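Local coordinates for 3-Hydroxyacyl-CoA dehydrogenase (Ralstonia eutropha H16, PDB 4PZC), which probably catalyses the reversible NAD-dependent oxidation of (S)-3-hydroxybutyryl-CoA to acetoacetyl-CoA, at residues N198-L204 and R257-M262. Numbering follows the deposited sequence.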
loop_
_atom_site.group_PDB
_atom_site.type_symbol
_atom_site.label_atom_id
_atom_site.label_comp_id
_atom_site.label_asym_id
_atom_site.label_seq_id
_atom_site.Cartn_x
_atom_site.Cartn_y
_atom_site.Cartn_z
ATOM N N ASN A 198 0.846 -9.152 5.586
ATOM C CA ASN A 198 1.607 -9.898 6.575
ATOM C C ASN A 198 2.397 -9.066 7.598
ATOM O O ASN A 198 2.367 -9.346 8.825
ATOM C CB ASN A 198 2.615 -10.792 5.889
ATOM C CG ASN A 198 2.861 -12.027 6.669
ATOM O OD1 ASN A 198 3.995 -12.435 6.876
ATOM N ND2 ASN A 198 1.757 -12.654 7.118
ATOM N N GLU A 199 3.135 -8.059 7.111
ATOM C CA GLU A 199 3.922 -7.252 8.048
ATOM C C GLU A 199 3.007 -6.624 9.067
ATOM O O GLU A 199 3.365 -6.531 10.219
ATOM C CB GLU A 199 4.751 -6.166 7.362
ATOM C CG GLU A 199 5.955 -5.743 8.201
ATOM C CD GLU A 199 6.993 -6.853 8.370
ATOM O OE1 GLU A 199 6.966 -7.819 7.584
ATOM O OE2 GLU A 199 7.844 -6.757 9.287
ATOM N N ALA A 200 1.834 -6.177 8.627
ATOM C CA ALA A 200 0.845 -5.633 9.533
ATOM C C ALA A 200 0.534 -6.634 10.620
ATOM O O ALA A 200 0.553 -6.279 11.794
ATOM C CB ALA A 200 -0.430 -5.250 8.814
ATOM N N PHE A 201 0.270 -7.888 10.257
ATOM C CA PHE A 201 -0.060 -8.877 11.288
ATOM C C PHE A 201 1.106 -8.998 12.260
ATOM O O PHE A 201 0.886 -9.104 13.485
ATOM C CB PHE A 201 -0.484 -10.232 10.710
ATOM C CG PHE A 201 -1.919 -10.276 10.336
ATOM C CD1 PHE A 201 -2.374 -9.645 9.186
ATOM C CD2 PHE A 201 -2.841 -10.891 11.156
ATOM C CE1 PHE A 201 -3.727 -9.666 8.835
ATOM C CE2 PHE A 201 -4.197 -10.909 10.831
ATOM C CZ PHE A 201 -4.636 -10.308 9.666
ATOM N N CYS A 202 2.335 -8.941 11.745
ATOM C CA CYS A 202 3.497 -8.990 12.627
ATOM C C CYS A 202 3.498 -7.861 13.644
ATOM O O CYS A 202 3.698 -8.090 14.839
ATOM C CB CYS A 202 4.794 -8.964 11.830
ATOM S SG CYS A 202 4.913 -10.323 10.646
ATOM N N VAL A 203 3.274 -6.642 13.161
ATOM C CA VAL A 203 3.260 -5.462 14.013
ATOM C C VAL A 203 2.212 -5.663 15.086
ATOM O O VAL A 203 2.490 -5.499 16.267
ATOM C CB VAL A 203 2.963 -4.176 13.199
ATOM C CG1 VAL A 203 2.544 -3.045 14.106
ATOM C CG2 VAL A 203 4.176 -3.755 12.384
ATOM N N LEU A 204 1.012 -6.040 14.666
ATOM C CA LEU A 204 -0.089 -6.287 15.592
ATOM C C LEU A 204 0.305 -7.419 16.524
ATOM O O LEU A 204 0.186 -7.328 17.735
ATOM C CB LEU A 204 -1.353 -6.677 14.825
ATOM C CG LEU A 204 -2.512 -7.180 15.691
ATOM C CD1 LEU A 204 -2.956 -6.068 16.604
ATOM C CD2 LEU A 204 -3.684 -7.638 14.850
ATOM N N ARG A 257 7.905 -15.953 5.681
ATOM C CA ARG A 257 7.214 -16.529 6.856
ATOM C C ARG A 257 5.835 -15.945 7.060
ATOM O O ARG A 257 5.706 -14.733 7.210
ATOM C CB ARG A 257 7.936 -16.102 8.127
ATOM C CG ARG A 257 8.988 -17.023 8.693
ATOM C CD ARG A 257 9.668 -16.297 9.867
ATOM N NE ARG A 257 10.546 -15.233 9.396
ATOM C CZ ARG A 257 11.133 -14.313 10.154
ATOM N NH1 ARG A 257 10.921 -14.262 11.458
ATOM N NH2 ARG A 257 11.941 -13.414 9.581
ATOM N N PRO A 258 4.802 -16.773 7.099
ATOM C CA PRO A 258 3.540 -16.194 7.596
ATOM C C PRO A 258 3.609 -15.612 9.017
ATOM O O PRO A 258 4.303 -16.163 9.902
ATOM C CB PRO A 258 2.543 -17.385 7.561
ATOM C CG PRO A 258 3.273 -18.480 6.876
ATOM C CD PRO A 258 4.552 -17.953 6.280
ATOM N N ALA A 259 2.858 -14.531 9.227
ATOM C CA ALA A 259 2.724 -13.909 10.559
ATOM C C ALA A 259 1.990 -14.859 11.489
ATOM O O ALA A 259 0.920 -15.352 11.128
ATOM C CB ALA A 259 1.974 -12.581 10.469
ATOM N N MET A 260 2.586 -15.136 12.649
ATOM C CA MET A 260 2.038 -16.124 13.569
ATOM C C MET A 260 0.602 -15.810 13.999
ATOM O O MET A 260 -0.234 -16.711 14.065
ATOM C CB MET A 260 2.906 -16.253 14.811
ATOM C CG MET A 260 4.249 -16.913 14.597
ATOM S SD MET A 260 4.149 -18.617 14.010
ATOM C CE MET A 260 4.401 -18.336 12.266
ATOM N N LEU A 261 0.313 -14.539 14.281
ATOM C CA LEU A 261 -1.049 -14.139 14.625
ATOM C C LEU A 261 -1.956 -14.474 13.460
ATOM O O LEU A 261 -3.053 -14.960 13.650
ATOM C CB LEU A 261 -1.125 -12.661 14.976
ATOM C CG LEU A 261 -2.440 -12.102 15.563
ATOM C CD1 LEU A 261 -2.987 -12.837 16.793
ATOM C CD2 LEU A 261 -2.270 -10.625 15.914
ATOM N N MET A 262 -1.499 -14.268 12.241
ATOM C CA MET A 262 -2.303 -14.684 11.092
ATOM C C MET A 262 -2.553 -16.192 11.118
ATOM O O MET A 262 -3.646 -16.624 10.778
ATOM C CB MET A 262 -1.675 -14.264 9.755
ATOM C CG MET A 262 -2.540 -14.609 8.541
ATOM S SD MET A 262 -1.718 -14.337 6.934
ATOM C CE MET A 262 -1.592 -12.546 6.940
#
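The side-chain amide of Asn-198, buried on helix 189-205, reaches the backbone just before helix 260-268: its CG lies 3.6 Å from N of Ala-259, the N-cap residue, and the carbonyl of Arg-257 is close by. The methyl of Ala-259 points toward helix 189-205, its CB 3.4 Å from CB of Phe-201 and 3.7 Å from SG of Cys-202. Met-262 extends with CG anti to the backbone N (chi1 -176°), then bends at chi3 (-68°), which sets CE over one face of the Phe-201 ring, 4.2 Å from its centroid in a CH-pi contact. SD stands farther off above the ring in a Met-aromatic contact. Farther along helix 189-205, CG of Leu-204 meets CD2 of Leu-261 at 3.5 Å, the two side chains crossing at about a right angle. Leu-229 and Ala-232 of helix 228-235 also pack on Phe-201, while the guanidinium of Arg-257 forms a salt bridge with Asp-253 of the second subunit. Within the all-helical C-terminal domain, a mainly apolar seam thus joins the two helices, with the buried amide of Asn-198 placed beside the backbone at the helix start, where it may satisfy some of its polar groups.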